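Local coordinates for glucan-binding protein C, GbpC (Streptococcus mutans UA159, PDB 5UQZ) that probably binds glucan at the streptococcal cell surface and mediates both sucrose-dependent and sucrose-independent adherence, this chain holding its calcium-binding beta-supersandwich domain and the preceding long helix, at residues K23-E26 with K27-D31; V32-Y35 with E36-A40; F14-K17 with Q18-N22; N267-K270 with A271-A274. All coordinates share one frame; numbering follows the deposited sequence.

From the N terminus, contacts 3, 1 and 2 follow one another along the single helix 3-51, each joining one helical turn to the next through backbone i to i+4 bonds. They are in series, neither nested nor crossed: the centres of contacts 3 and 1 lie about 13 Å apart, as do those of contacts 1 and 2. Contact 4 comes much later, in the loop between strands 260-263 and 303-306, where it closes a Schellman motif. It meets the helix through K270, whose NZ forms a salt bridge with OE2 of E34 in contact 2 and lies near OG of S30 in contact 1. That lysine thereby ties the beta domain to helix 3-51.

Contact 1: K23-E26 with K27-D31; sequences KDFE and KYQSD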
ATOM      1  N   LYS A  23      28.812   5.285  14.772  1.00 20.02           N
ATOM      2  CA  LYS A  23      27.691   5.163  13.841  1.00 20.25           C
ATOM      3  C   LYS A  23      27.238   3.711  13.722  1.00 19.55           C
ATOM      4  O   LYS A  23      26.028   3.419  13.732  1.00 20.22           O
ATOM      5  CB  LYS A  23      28.115   5.723  12.481  1.00 23.09           C
ATOM      6  CG  LYS A  23      27.000   5.774  11.447  1.00 25.33           C
ATOM      7  CD  LYS A  23      27.474   6.515  10.193  1.00 31.60           C
ATOM      8  CE  LYS A  23      26.680   6.121   8.960  1.00 36.36           C
ATOM      9  NZ  LYS A  23      27.087   6.936   7.781  1.00 38.56           N
ATOM     10  N   ASP A  24      28.192   2.785  13.595  1.00 18.52           N
ATOM     11  CA  ASP A  24      27.847   1.377  13.464  1.00 21.18           C
ATOM     12  C   ASP A  24      27.206   0.836  14.725  1.00 20.09           C
ATOM     13  O   ASP A  24      26.319  -0.023  14.647  1.00 20.09           O
ATOM     14  CB  ASP A  24      29.082   0.542  13.140  1.00 23.84           C
ATOM     15  CG  ASP A  24      29.634   0.830  11.775  1.00 28.71           C
ATOM     16  OD1 ASP A  24      28.962   1.524  10.985  1.00 33.08           O
ATOM     17  OD2 ASP A  24      30.774   0.379  11.512  1.00 31.21           O
ATOM     18  N   PHE A  25      27.608   1.344  15.888  1.00 18.20           N
ATOM     19  CA  PHE A  25      27.025   0.862  17.133  1.00 19.45           C
ATOM     20  C   PHE A  25      25.597   1.373  17.303  1.00 18.22           C
ATOM     21  O   PHE A  25      24.702   0.623  17.727  1.00 18.74           O
ATOM     22  CB  PHE A  25      27.899   1.258  18.324  1.00 20.64           C
ATOM     23  CG  PHE A  25      27.383   0.715  19.604  1.00 23.13           C
ATOM     24  CD1 PHE A  25      27.567  -0.624  19.916  1.00 25.97           C
ATOM     25  CD2 PHE A  25      26.667   1.521  20.480  1.00 26.30           C
ATOM     26  CE1 PHE A  25      27.065  -1.150  21.096  1.00 27.91           C
ATOM     27  CE2 PHE A  25      26.160   1.009  21.662  1.00 28.27           C
ATOM     28  CZ  PHE A  25      26.359  -0.334  21.974  1.00 29.71           C
ATOM     29  N   GLU A  26      25.372   2.649  16.997  0.54 18.46           N
ATOM     30  CA  GLU A  26      24.011   3.179  16.996  0.54 17.94           C
ATOM     31  C   GLU A  26      23.120   2.401  16.033  0.54 17.47           C
ATOM     32  O   GLU A  26      21.950   2.112  16.342  0.54 19.62           O
ATOM     33  CB  GLU A  26      24.064   4.662  16.633  0.54 18.79           C
ATOM     34  CG  GLU A  26      24.894   5.476  17.609  0.54 20.64           C
ATOM     35  CD  GLU A  26      25.271   6.849  17.079  0.54 23.69           C
ATOM     36  OE1 GLU A  26      25.489   7.021  15.868  0.54 23.67           O
ATOM     37  OE2 GLU A  26      25.310   7.775  17.898  0.54 24.91           O
ATOM     38  N   LYS A  27      23.660   2.040  14.862  1.00 19.62           N
ATOM     39  CA  LYS A  27      22.886   1.283  13.883  1.00 21.43           C
ATOM     40  C   LYS A  27      22.580  -0.106  14.422  1.00 18.46           C
ATOM     41  O   LYS A  27      21.463  -0.612  14.262  1.00 17.92           O
ATOM     42  CB  LYS A  27      23.669   1.195  12.569  1.00 21.65           C
ATOM     43  CG  LYS A  27      23.000   0.333  11.494  1.00 25.94           C
ATOM     44  CD  LYS A  27      21.644   0.905  11.107  1.00 33.64           C
ATOM     45  CE  LYS A  27      21.088   0.183   9.871  1.00 39.84           C
ATOM     46  NZ  LYS A  27      19.695   0.589   9.576  1.00 45.40           N
ATOM     47  N   TYR A  28      23.550  -0.712  15.105  1.00 18.40           N
ATOM     48  CA  TYR A  28      23.325  -2.007  15.734  1.00 19.15           C
ATOM     49  C   TYR A  28      22.207  -1.932  16.778  1.00 18.59           C
ATOM     50  O   TYR A  28      21.297  -2.773  16.778  1.00 19.57           O
ATOM     51  CB  TYR A  28      24.637  -2.506  16.345  1.00 20.18           C
ATOM     52  CG  TYR A  28      24.463  -3.557  17.393  1.00 21.39           C
ATOM     53  CD1 TYR A  28      24.143  -4.863  17.016  1.00 23.05           C
ATOM     54  CD2 TYR A  28      24.572  -3.269  18.750  1.00 22.64           C
ATOM     55  CE1 TYR A  28      23.953  -5.853  17.950  1.00 23.99           C
ATOM     56  CE2 TYR A  28      24.378  -4.266  19.698  1.00 27.11           C
ATOM     57  CZ  TYR A  28      24.067  -5.557  19.285  1.00 28.64           C
ATOM     58  OH  TYR A  28      23.873  -6.561  20.194  1.00 32.28           O
ATOM     59  N   GLN A  29      22.225  -0.913  17.646  1.00 19.59           N
ATOM     60  CA  GLN A  29      21.155  -0.796  18.638  1.00 18.61           C
ATOM     61  C   GLN A  29      19.795  -0.683  17.961  1.00 18.45           C
ATOM     62  O   GLN A  29      18.813  -1.295  18.407  1.00 21.48           O
ATOM     63  CB  GLN A  29      21.390   0.420  19.515  1.00 23.13           C
ATOM     64  CG  GLN A  29      22.622   0.266  20.411  1.00 26.44           C
ATOM     65  CD  GLN A  29      22.835   1.474  21.249  1.00 32.80           C
ATOM     66  OE1 GLN A  29      22.949   2.598  20.736  1.00 35.45           O
ATOM     67  NE2 GLN A  29      22.872   1.274  22.553  1.00 34.90           N
ATOM     68  N   SER A  30      19.711   0.116  16.898  1.00 16.99           N
ATOM     69  CA  SER A  30      18.456   0.261  16.158  1.00 18.23           C
ATOM     70  C   SER A  30      18.062  -1.061  15.512  1.00 17.02           C
ATOM     71  O   SER A  30      16.878  -1.460  15.530  1.00 17.36           O
ATOM     72  CB  SER A  30      18.645   1.345  15.087  1.00 19.01           C
ATOM     73  OG  SER A  30      17.504   1.417  14.233  1.00 22.03           O
ATOM     74  N   ASP A  31      19.033  -1.729  14.881  1.00 17.24           N
ATOM     75  CA  ASP A  31      18.762  -3.002  14.219  1.00 17.61           C
ATOM     76  C   ASP A  31      18.292  -4.073  15.200  1.00 16.97           C
ATOM     77  O   ASP A  31      17.454  -4.910  14.843  1.00 18.72           O
ATOM     78  CB  ASP A  31      20.014  -3.516  13.514  1.00 19.17           C
ATOM     79  CG  ASP A  31      20.371  -2.731  12.257  1.00 23.67           C
ATOM     80  OD1 ASP A  31      19.542  -1.930  11.783  1.00 23.47           O
ATOM     81  OD2 ASP A  31      21.495  -2.923  11.725  1.00 27.90           O
TER
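F25 and Q29, one turn apart, meet through both backbone and side chain. The amide N of Q29 donates to O of F25 at 2.9 Å. CG of Q29 lies over one face of the phenyl ring, 4.3 Å from its centroid, as a CH-pi contact. The two side chains are brought together because CG of F25 is anti to N (chi1 -177°) while CG of Q29 lies beside its own N (chi1 -68°). Beyond CG the glutamine runs extended, bringing CD to 3.4 Å from CE2 of F25, with amide and ring planes 38° apart. The other carbonyls of 23-26 are satisfied in the same i to i+4 way: O of K23 by N of K27, O of D24 by N of Y28, and O of E26 by N of S30 at 3.1 Å. This is the regular alpha-helical pattern of helix 3-51, here within its predicted coiled-coil section. On the side chains, OD1 of D24 accepts a hydrogen bond from NE2 of Q20, one turn back, while NZ of K27 makes a salt bridge to OD1 of D31 at 3.4 Å, one turn ahead. The F25 and Y28 rings approach obliquely, CE1 of F25 standing 4.0 Å from CD2 of Y28; P347 and P348 of the returning C-terminal segment pack on Y28.

Contact 2: V32-Y35 with E36-A40; sequences VKEY and EAQKA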
ATOM      1  N   VAL A  32      18.837  -4.104  16.419  1.00 17.67           N
ATOM      2  CA  VAL A  32      18.409  -5.104  17.394  1.00 19.43           C
ATOM      3  C   VAL A  32      16.942  -4.908  17.720  1.00 16.96           C
ATOM      4  O   VAL A  32      16.189  -5.876  17.824  1.00 17.92           O
ATOM      5  CB  VAL A  32      19.273  -5.070  18.667  1.00 22.98           C
ATOM      6  CG1 VAL A  32      18.610  -5.859  19.818  1.00 25.19           C
ATOM      7  CG2 VAL A  32      20.654  -5.599  18.393  1.00 26.21           C
ATOM      8  N   LYS A  33      16.509  -3.657  17.877  1.00 17.59           N
ATOM      9  CA  LYS A  33      15.105  -3.435  18.186  1.00 17.28           C
ATOM     10  C   LYS A  33      14.218  -3.871  17.033  1.00 15.89           C
ATOM     11  O   LYS A  33      13.143  -4.462  17.247  1.00 15.94           O
ATOM     12  CB  LYS A  33      14.895  -1.956  18.513  1.00 19.56           C
ATOM     13  CG  LYS A  33      15.429  -1.610  19.892  1.00 21.45           C
ATOM     14  CD  LYS A  33      15.251  -0.191  20.207  1.00 30.05           C
ATOM     15  CE  LYS A  33      16.040   0.587  19.248  1.00 37.91           C
ATOM     16  NZ  LYS A  33      15.313   1.801  18.793  1.00 44.19           N
ATOM     17  N   GLU A  34      14.639  -3.577  15.806  1.00 15.22           N
ATOM     18  CA  GLU A  34      13.830  -3.983  14.669  1.00 14.10           C
ATOM     19  C   GLU A  34      13.782  -5.495  14.569  1.00 13.14           C
ATOM     20  O   GLU A  34      12.723  -6.072  14.312  1.00 13.59           O
ATOM     21  CB  GLU A  34      14.383  -3.396  13.373  1.00 15.32           C
ATOM     22  CG  GLU A  34      14.215  -1.909  13.251  1.00 17.75           C
ATOM     23  CD  GLU A  34      14.448  -1.423  11.828  1.00 20.53           C
ATOM     24  OE1 GLU A  34      14.704  -2.232  10.903  1.00 25.99           O
ATOM     25  OE2 GLU A  34      14.341  -0.211  11.623  1.00 23.25           O
ATOM     26  N   TYR A  35      14.927  -6.149  14.777  1.00 14.64           N
ATOM     27  CA  TYR A  35      15.004  -7.598  14.722  1.00 14.76           C
ATOM     28  C   TYR A  35      14.087  -8.225  15.757  1.00 14.94           C
ATOM     29  O   TYR A  35      13.368  -9.193  15.473  1.00 15.19           O
ATOM     30  CB  TYR A  35      16.452  -8.037  14.986  1.00 16.27           C
ATOM     31  CG  TYR A  35      16.563  -9.520  15.087  1.00 18.26           C
ATOM     32  CD1 TYR A  35      16.679 -10.307  13.943  1.00 20.90           C
ATOM     33  CD2 TYR A  35      16.490 -10.147  16.316  1.00 20.55           C
ATOM     34  CE1 TYR A  35      16.775 -11.655  14.030  1.00 24.11           C
ATOM     35  CE2 TYR A  35      16.553 -11.540  16.412  1.00 22.34           C
ATOM     36  CZ  TYR A  35      16.684 -12.269  15.256  1.00 23.47           C
ATOM     37  OH  TYR A  35      16.790 -13.641  15.306  1.00 31.11           O
ATOM     38  N   GLU A  36      14.112  -7.709  16.992  1.00 15.98           N
ATOM     39  CA  GLU A  36      13.284  -8.312  18.020  1.00 17.13           C
ATOM     40  C   GLU A  36      11.808  -8.180  17.674  1.00 14.80           C
ATOM     41  O   GLU A  36      11.015  -9.105  17.928  1.00 14.43           O
ATOM     42  CB  GLU A  36      13.600  -7.707  19.380  1.00 19.81           C
ATOM     43  CG  GLU A  36      15.016  -8.022  19.891  1.00 24.08           C
ATOM     44  CD  GLU A  36      15.287  -9.509  20.091  1.00 32.90           C
ATOM     45  OE1 GLU A  36      14.343 -10.292  20.320  1.00 36.69           O
ATOM     46  OE2 GLU A  36      16.483  -9.892  20.067  1.00 38.36           O
ATOM     47  N   ALA A  37      11.403  -7.030  17.099  1.00 13.39           N
ATOM     48  CA  ALA A  37      10.001  -6.901  16.704  1.00 12.49           C
ATOM     49  C   ALA A  37       9.646  -7.852  15.565  1.00 11.28           C
ATOM     50  O   ALA A  37       8.598  -8.530  15.605  1.00 11.51           O
ATOM     51  CB  ALA A  37       9.763  -5.467  16.277  1.00 14.17           C
ATOM     52  N   GLN A  38      10.515  -7.956  14.562  1.00 11.60           N
ATOM     53  CA  GLN A  38      10.227  -8.852  13.445  1.00 12.22           C
ATOM     54  C   GLN A  38      10.208 -10.297  13.897  1.00 11.63           C
ATOM     55  O   GLN A  38       9.351 -11.083  13.463  1.00 11.36           O
ATOM     56  CB  GLN A  38      11.299  -8.715  12.377  1.00 13.56           C
ATOM     57  CG  GLN A  38      11.248  -7.430  11.633  1.00 17.25           C
ATOM     58  CD  GLN A  38      12.399  -7.276  10.687  1.00 20.92           C
ATOM     59  OE1 GLN A  38      13.337  -6.496  10.929  1.00 26.94           O
ATOM     60  NE2 GLN A  38      12.331  -7.997   9.599  1.00 20.46           N
ATOM     61  N   LYS A  39      11.160 -10.657  14.762  1.00 11.69           N
ATOM     62  CA  LYS A  39      11.218 -12.035  15.229  1.00 12.71           C
ATOM     63  C   LYS A  39       9.965 -12.395  16.021  1.00 12.40           C
ATOM     64  O   LYS A  39       9.401 -13.473  15.843  1.00 12.98           O
ATOM     65  CB  LYS A  39      12.466 -12.207  16.087  1.00 13.82           C
ATOM     66  CG  LYS A  39      12.654 -13.633  16.568  1.00 16.85           C
ATOM     67  CD  LYS A  39      13.052 -14.580  15.437  1.00 23.45           C
ATOM     68  CE  LYS A  39      13.611 -15.937  15.958  1.00 26.67           C
ATOM     69  NZ  LYS A  39      13.770 -16.905  14.849  1.00 31.41           N
ATOM     70  N   ALA A  40       9.510 -11.503  16.914  1.00 12.40           N
ATOM     71  CA  ALA A  40       8.307 -11.782  17.689  1.00 12.40           C
ATOM     72  C   ALA A  40       7.105 -11.954  16.779  1.00 11.52           C
ATOM     73  O   ALA A  40       6.290 -12.854  16.997  1.00 12.77           O
ATOM     74  CB  ALA A  40       8.049 -10.650  18.672  1.00 14.30           C
TER
HETATM   75  O   HOH W   1      14.138  -4.268   9.355  1.00 47.59           O
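Y35 and K39 are joined first by the backbone: N of K39 donates to O of Y35 at 2.7 Å. Three further i to i+4 bonds, from N of E36 to O of V32, from N of A37 to O of K33 and from N of Q38 to O of E34, continue the alpha-helix through this turn.

Side-chain packing comes next. CB of K39 sits over one face of the Y35 ring, offset toward its rim, and the two side chains run alongside each other, so that CD of K39 comes within 3.9 Å of OH of Y35. With CG of Y35 anti to its own N (chi1 174°), the ring is carried along the helix toward the next turn. The carboxylate of E36, the very next residue, stands at the edge of that ring, with OE2 in its plane and 3.8 Å from CD2 of Y35; the two planes are 80° apart. Beside it, CG of E36 touches CG1 of V32 at 4.2 Å.

Polar side-chain links are made through water and more distant residues. A water lies 2.6 Å from OE1 of E34 and 2.8 Å from OE1 of Q38, bridging successive turns. OE2 of E34 forms a salt bridge with K270, and NZ of K39 forms one with E43.

Within the fold, this part of helix 3-51 is flanked by loops: A37 touches T275 and Q38 touches T297, while in the returning C-terminal segment O of G342 bonds to OH of Y35 and P345 touches its side chain.

Contact 3: F14-K17 with Q18-N22; sequences FPQK and QEQYN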
ATOM      1  N   PHE A  14      42.739   6.585  13.517  1.00 19.77           N
ATOM      2  CA  PHE A  14      41.957   6.183  14.679  1.00 19.28           C
ATOM      3  C   PHE A  14      40.739   7.056  14.927  1.00 18.21           C
ATOM      4  O   PHE A  14      39.675   6.486  15.197  1.00 18.57           O
ATOM      5  CB  PHE A  14      42.865   6.042  15.909  1.00 19.03           C
ATOM      6  CG  PHE A  14      42.291   5.157  17.007  1.00 16.45           C
ATOM      7  CD1 PHE A  14      41.850   3.864  16.741  1.00 19.15           C
ATOM      8  CD2 PHE A  14      42.226   5.618  18.317  1.00 18.23           C
ATOM      9  CE1 PHE A  14      41.345   3.045  17.752  1.00 18.40           C
ATOM     10  CE2 PHE A  14      41.721   4.816  19.344  1.00 19.13           C
ATOM     11  CZ  PHE A  14      41.259   3.508  19.044  1.00 19.24           C
ATOM     12  N   PRO A  15      40.807   8.388  14.841  1.00 17.93           N
ATOM     13  CA  PRO A  15      39.594   9.181  15.072  1.00 20.11           C
ATOM     14  C   PRO A  15      38.482   8.814  14.123  1.00 20.10           C
ATOM     15  O   PRO A  15      37.335   8.645  14.565  1.00 20.61           O
ATOM     16  CB  PRO A  15      40.071  10.623  14.899  1.00 21.82           C
ATOM     17  CG  PRO A  15      41.545  10.566  15.283  1.00 21.69           C
ATOM     18  CD  PRO A  15      42.024   9.238  14.785  1.00 19.42           C
ATOM     19  N   GLN A  16      38.789   8.627  12.834  1.00 20.47           N
ATOM     20  CA  GLN A  16      37.748   8.219  11.887  0.57 23.43           C
ATOM     21  C   GLN A  16      37.202   6.827  12.210  1.00 21.24           C
ATOM     22  O   GLN A  16      35.983   6.588  12.093  1.00 22.88           O
ATOM     23  CB  GLN A  16      38.266   8.284  10.446  0.57 25.20           C
ATOM     24  CG  GLN A  16      37.180   8.084   9.393  0.57 27.36           C
ATOM     25  CD  GLN A  16      37.083   6.647   8.884  0.57 30.75           C
ATOM     26  OE1 GLN A  16      38.085   5.938   8.772  0.57 35.04           O
ATOM     27  NE2 GLN A  16      35.869   6.224   8.541  0.57 31.46           N
ATOM     28  N   LYS A  17      38.076   5.880  12.585  1.00 20.68           N
ATOM     29  CA  LYS A  17      37.604   4.549  12.959  1.00 22.14           C
ATOM     30  C   LYS A  17      36.659   4.611  14.156  1.00 19.06           C
ATOM     31  O   LYS A  17      35.647   3.899  14.191  1.00 21.24           O
ATOM     32  CB  LYS A  17      38.758   3.578  13.239  1.00 23.63           C
ATOM     33  CG  LYS A  17      39.488   3.174  11.988  1.00 28.64           C
ATOM     34  CD  LYS A  17      39.366   1.642  11.762  1.00 36.62           C
ATOM     35  CE  LYS A  17      40.328   1.135  10.682  1.00 41.73           C
ATOM     36  NZ  LYS A  17      40.539   2.259   9.721  1.00 45.53           N
ATOM     37  N   GLN A  18      36.945   5.486  15.127  1.00 18.14           N
ATOM     38  CA  GLN A  18      36.065   5.620  16.279  1.00 17.92           C
ATOM     39  C   GLN A  18      34.746   6.255  15.873  1.00 19.43           C
ATOM     40  O   GLN A  18      33.678   5.832  16.335  1.00 21.44           O
ATOM     41  CB  GLN A  18      36.760   6.394  17.411  1.00 19.29           C
ATOM     42  CG  GLN A  18      37.973   5.624  17.982  1.00 22.05           C
ATOM     43  CD  GLN A  18      38.200   5.863  19.474  1.00 26.94           C
ATOM     44  OE1 GLN A  18      37.666   5.153  20.332  1.00 33.44           O
ATOM     45  NE2 GLN A  18      38.977   6.874  19.783  1.00 22.86           N
ATOM     46  N   GLU A  19      34.781   7.247  14.980  1.00 19.25           N
ATOM     47  CA  GLU A  19      33.522   7.833  14.537  1.00 20.87           C
ATOM     48  C   GLU A  19      32.682   6.824  13.769  1.00 22.49           C
ATOM     49  O   GLU A  19      31.465   6.738  13.962  1.00 23.03           O
ATOM     50  CB  GLU A  19      33.788   9.077  13.713  1.00 26.67           C
ATOM     51  CG  GLU A  19      34.334  10.182  14.583  1.00 37.05           C
ATOM     52  CD  GLU A  19      33.845  11.562  14.162  1.00 48.92           C
ATOM     53  OE1 GLU A  19      32.803  11.624  13.466  1.00 52.63           O
ATOM     54  OE2 GLU A  19      34.511  12.569  14.509  1.00 54.48           O
ATOM     55  N   GLN A  20      33.320   6.029  12.915  1.00 23.01           N
ATOM     56  CA  GLN A  20      32.565   4.996  12.217  1.00 22.69           C
ATOM     57  C   GLN A  20      31.999   3.973  13.194  1.00 22.71           C
ATOM     58  O   GLN A  20      30.853   3.509  13.032  1.00 22.47           O
ATOM     59  CB  GLN A  20      33.479   4.309  11.210  1.00 23.51           C
ATOM     60  CG  GLN A  20      32.744   3.261  10.351  1.00 28.76           C
ATOM     61  CD  GLN A  20      31.694   3.890   9.452  1.00 33.77           C
ATOM     62  OE1 GLN A  20      31.965   4.865   8.737  1.00 36.12           O
ATOM     63  NE2 GLN A  20      30.478   3.342   9.485  1.00 33.93           N
ATOM     64  N   TYR A  21      32.778   3.601  14.214  1.00 21.02           N
ATOM     65  CA  TYR A  21      32.276   2.683  15.234  1.00 21.44           C
ATOM     66  C   TYR A  21      31.033   3.243  15.932  1.00 20.84           C
ATOM     67  O   TYR A  21      30.055   2.525  16.157  1.00 20.81           O
ATOM     68  CB  TYR A  21      33.362   2.377  16.270  1.00 21.94           C
ATOM     69  CG  TYR A  21      32.818   1.570  17.425  1.00 20.78           C
ATOM     70  CD1 TYR A  21      32.678   0.190  17.332  1.00 22.40           C
ATOM     71  CD2 TYR A  21      32.386   2.187  18.603  1.00 20.17           C
ATOM     72  CE1 TYR A  21      32.140  -0.541  18.377  1.00 22.96           C
ATOM     73  CE2 TYR A  21      31.855   1.464  19.654  1.00 24.11           C
ATOM     74  CZ  TYR A  21      31.749   0.093  19.550  1.00 24.15           C
ATOM     75  OH  TYR A  21      31.211  -0.664  20.579  1.00 27.52           O
ATOM     76  N   ASN A  22      31.056   4.519  16.298  1.00 19.16           N
ATOM     77  CA  ASN A  22      29.887   5.079  16.953  1.00 19.89           C
ATOM     78  C   ASN A  22      28.661   4.972  16.065  1.00 18.68           C
ATOM     79  O   ASN A  22      27.567   4.638  16.543  1.00 21.09           O
ATOM     80  CB  ASN A  22      30.147   6.544  17.259  1.00 20.85           C
ATOM     81  CG  ASN A  22      31.181   6.737  18.317  1.00 23.56           C
ATOM     82  OD1 ASN A  22      31.459   5.831  19.111  1.00 27.33           O
ATOM     83  ND2 ASN A  22      31.766   7.924  18.343  1.00 24.93           N
TER
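The shortest hydrogen bond between the two segments runs from N of Q20 to O of Q16 and is 2.8 Å long. Equivalent i to i+4 bonds link N of Q18 to F14 O, N of E19 to P15 O and N of Y21 to K17 O. Here helix 3-51 has a kink, because P15 lacks an amide hydrogen and neither its N nor that of Q16 bonds to the preceding turn; the carbonyls of 14-17 are nevertheless all taken up by the following one.

F14 and Q18 carry the main side-chain contact. CG of Q18 stands over the centre of the F14 ring, 4.0 Å from the centroid and only 10° off its normal, a well-centred CH-pi contact. The glutamine amide continues across the same ring, its plane 20° from that of the phenyl group, and NE2 of Q18 comes to 3.5 Å from CE2 of F14. CG of Q18 lies beside the backbone N (chi1 -65°), and the bend at chi2 then lays the amide over the ring. Q16, in one of two conformers, runs only loosely alongside Q20, whose NE2 is engaged by OD1 of D24.

OE1 of Q18 accepts a hydrogen bond from NZ of K350 in the C-terminal segment, which also packs on F14. One glutamine therefore uses its methylene and amide plane against an aromatic face and its oxygen against a lysine, which would limit rotation of the amide.

Contact 4: N267-K270 with A271-A274; sequences NQYK and ANGA
The Y269 side chain runs alongside that of N272, with CB of Y269 and ND2 of N272 3.9 Å apart and the ring and amide planes inclined by 77°. They flank a Schellman motif in the loop between strands 260-263 and 303-306. O of Y269 accepts two bonds: N of A274 closes the 6→1 bond at 3.0 Å, and N of N272, at 2.9 Å, closes a type I turn over K270-A271. Both donors stand above the carbonyl plane, off the lone pairs and on opposite faces. The 5→2 bond joins N of G273 to O of K270 at 2.9 Å, and the positive phi of G273 (102°) supplies the left-handed step that lets both Schellman bonds form. CB of A274 packs on the first segment's backbone, 3.2 Å from O of Y269 and 3.6 Å from C of N267.

The polar side-chain ends bond to residues outside the turn. OH of Y269 and NE2 of Q268 both bond to D279, ND2 of N272 bonds to D266, and OE1 of Q268 bonds to ND2 of N226, a calcium ligand, which makes Q268 a second-shell residue of the metal site. A water donates to O of K270 and, at 2.8 Å, to O of A274, the same A274 oxygen that receives a CA-H...O contact from CA of K270 at 3.3 Å.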
ATOM      1  N   ASN A 267       2.490   5.108  12.259  1.00 10.41           N
ATOM      2  CA  ASN A 267       3.270   3.921  11.925  1.00  9.84           C
ATOM      3  C   ASN A 267       4.314   4.236  10.871  1.00 10.32           C
ATOM      4  O   ASN A 267       4.892   3.322  10.277  1.00 11.52           O
ATOM      5  CB  ASN A 267       2.367   2.771  11.482  1.00 10.32           C
ATOM      6  CG  ASN A 267       1.600   3.055  10.204  1.00  9.05           C
ATOM      7  OD1 ASN A 267       1.815   4.082   9.558  1.00  9.37           O
ATOM      8  ND2 ASN A 267       0.703   2.143   9.834  1.00  8.78           N
ATOM      9  N   GLN A 268       4.598   5.534  10.664  1.00 10.73           N
ATOM     10  CA  GLN A 268       5.477   5.959   9.579  1.00 10.58           C
ATOM     11  C   GLN A 268       6.881   6.359  10.033  1.00 11.59           C
ATOM     12  O   GLN A 268       7.841   6.163   9.270  1.00 11.79           O
ATOM     13  CB  GLN A 268       4.862   7.187   8.884  1.00 12.17           C
ATOM     14  CG  GLN A 268       5.511   7.525   7.544  1.00 13.03           C
ATOM     15  CD  GLN A 268       5.039   6.608   6.415  1.00 12.06           C
ATOM     16  OE1 GLN A 268       3.918   6.111   6.436  1.00 15.55           O
ATOM     17  NE2 GLN A 268       5.892   6.374   5.435  1.00 12.73           N
ATOM     18  N   TYR A 269       7.022   6.946  11.228  1.00 11.41           N
ATOM     19  CA  TYR A 269       8.312   7.464  11.691  1.00 12.07           C
ATOM     20  C   TYR A 269       8.635   6.914  13.060  1.00 12.92           C
ATOM     21  O   TYR A 269       7.848   7.071  14.000  1.00 12.45           O
ATOM     22  CB  TYR A 269       8.235   9.021  11.784  1.00 14.05           C
ATOM     23  CG  TYR A 269       8.116   9.636  10.398  1.00 13.38           C
ATOM     24  CD1 TYR A 269       9.209   9.660   9.532  1.00 14.35           C
ATOM     25  CD2 TYR A 269       6.895  10.142   9.939  1.00 14.86           C
ATOM     26  CE1 TYR A 269       9.086  10.136   8.227  1.00 14.87           C
ATOM     27  CE2 TYR A 269       6.772  10.643   8.637  1.00 15.41           C
ATOM     28  CZ  TYR A 269       7.860  10.619   7.795  1.00 15.77           C
ATOM     29  OH  TYR A 269       7.750  11.094   6.508  1.00 18.24           O
ATOM     30  N   LYS A 270       9.823   6.321  13.178  1.00 13.31           N
ATOM     31  CA  LYS A 270      10.318   5.948  14.498  1.00 13.80           C
ATOM     32  C   LYS A 270      10.329   7.151  15.433  1.00 15.04           C
ATOM     33  O   LYS A 270      10.111   7.004  16.637  1.00 15.19           O
ATOM     34  CB  LYS A 270      11.720   5.352  14.377  1.00 15.08           C
ATOM     35  CG  LYS A 270      11.730   4.017  13.649  1.00 15.47           C
ATOM     36  CD  LYS A 270      13.153   3.459  13.721  1.00 20.15           C
ATOM     37  CE  LYS A 270      13.327   2.185  12.984  1.00 20.76           C
ATOM     38  NZ  LYS A 270      14.764   1.750  13.264  1.00 21.79           N
ATOM     39  N   ALA A 271      10.600   8.352  14.910  1.00 14.56           N
ATOM     40  CA  ALA A 271      10.618   9.546  15.756  1.00 15.67           C
ATOM     41  C   ALA A 271       9.265   9.811  16.389  1.00 15.88           C
ATOM     42  O   ALA A 271       9.178  10.520  17.401  1.00 18.46           O
ATOM     43  CB  ALA A 271      11.032  10.772  14.934  1.00 16.85           C
ATOM     44  N   ASN A 272       8.199   9.266  15.809  1.00 14.08           N
ATOM     45  CA  ASN A 272       6.853   9.417  16.339  1.00 15.34           C
ATOM     46  C   ASN A 272       6.379   8.149  17.031  1.00 14.17           C
ATOM     47  O   ASN A 272       5.194   8.011  17.296  1.00 16.41           O
ATOM     48  CB  ASN A 272       5.857   9.789  15.228  1.00 14.93           C
ATOM     49  CG  ASN A 272       6.136  11.144  14.647  1.00 16.59           C
ATOM     50  OD1 ASN A 272       6.779  11.994  15.291  1.00 19.50           O
ATOM     51  ND2 ASN A 272       5.639  11.378  13.428  1.00 17.42           N
ATOM     52  N   GLY A 273       7.283   7.201  17.314  1.00 14.58           N
ATOM     53  CA  GLY A 273       6.919   6.000  18.022  1.00 15.39           C
ATOM     54  C   GLY A 273       6.752   4.758  17.166  1.00 15.20           C
ATOM     55  O   GLY A 273       6.540   3.680  17.719  1.00 15.99           O
ATOM     56  N   ALA A 274       6.828   4.873  15.840  1.00 13.24           N
ATOM     57  CA  ALA A 274       6.669   3.681  15.012  1.00 12.83           C
ATOM     58  C   ALA A 274       7.835   2.723  15.241  1.00 12.59           C
ATOM     59  O   ALA A 274       8.955   3.111  15.590  1.00 14.43           O
ATOM     60  CB  ALA A 274       6.673   4.082  13.544  1.00 13.77           C
TER
HETATM   61  O   HOH W   2      10.157   4.148  17.889  1.00 40.24           O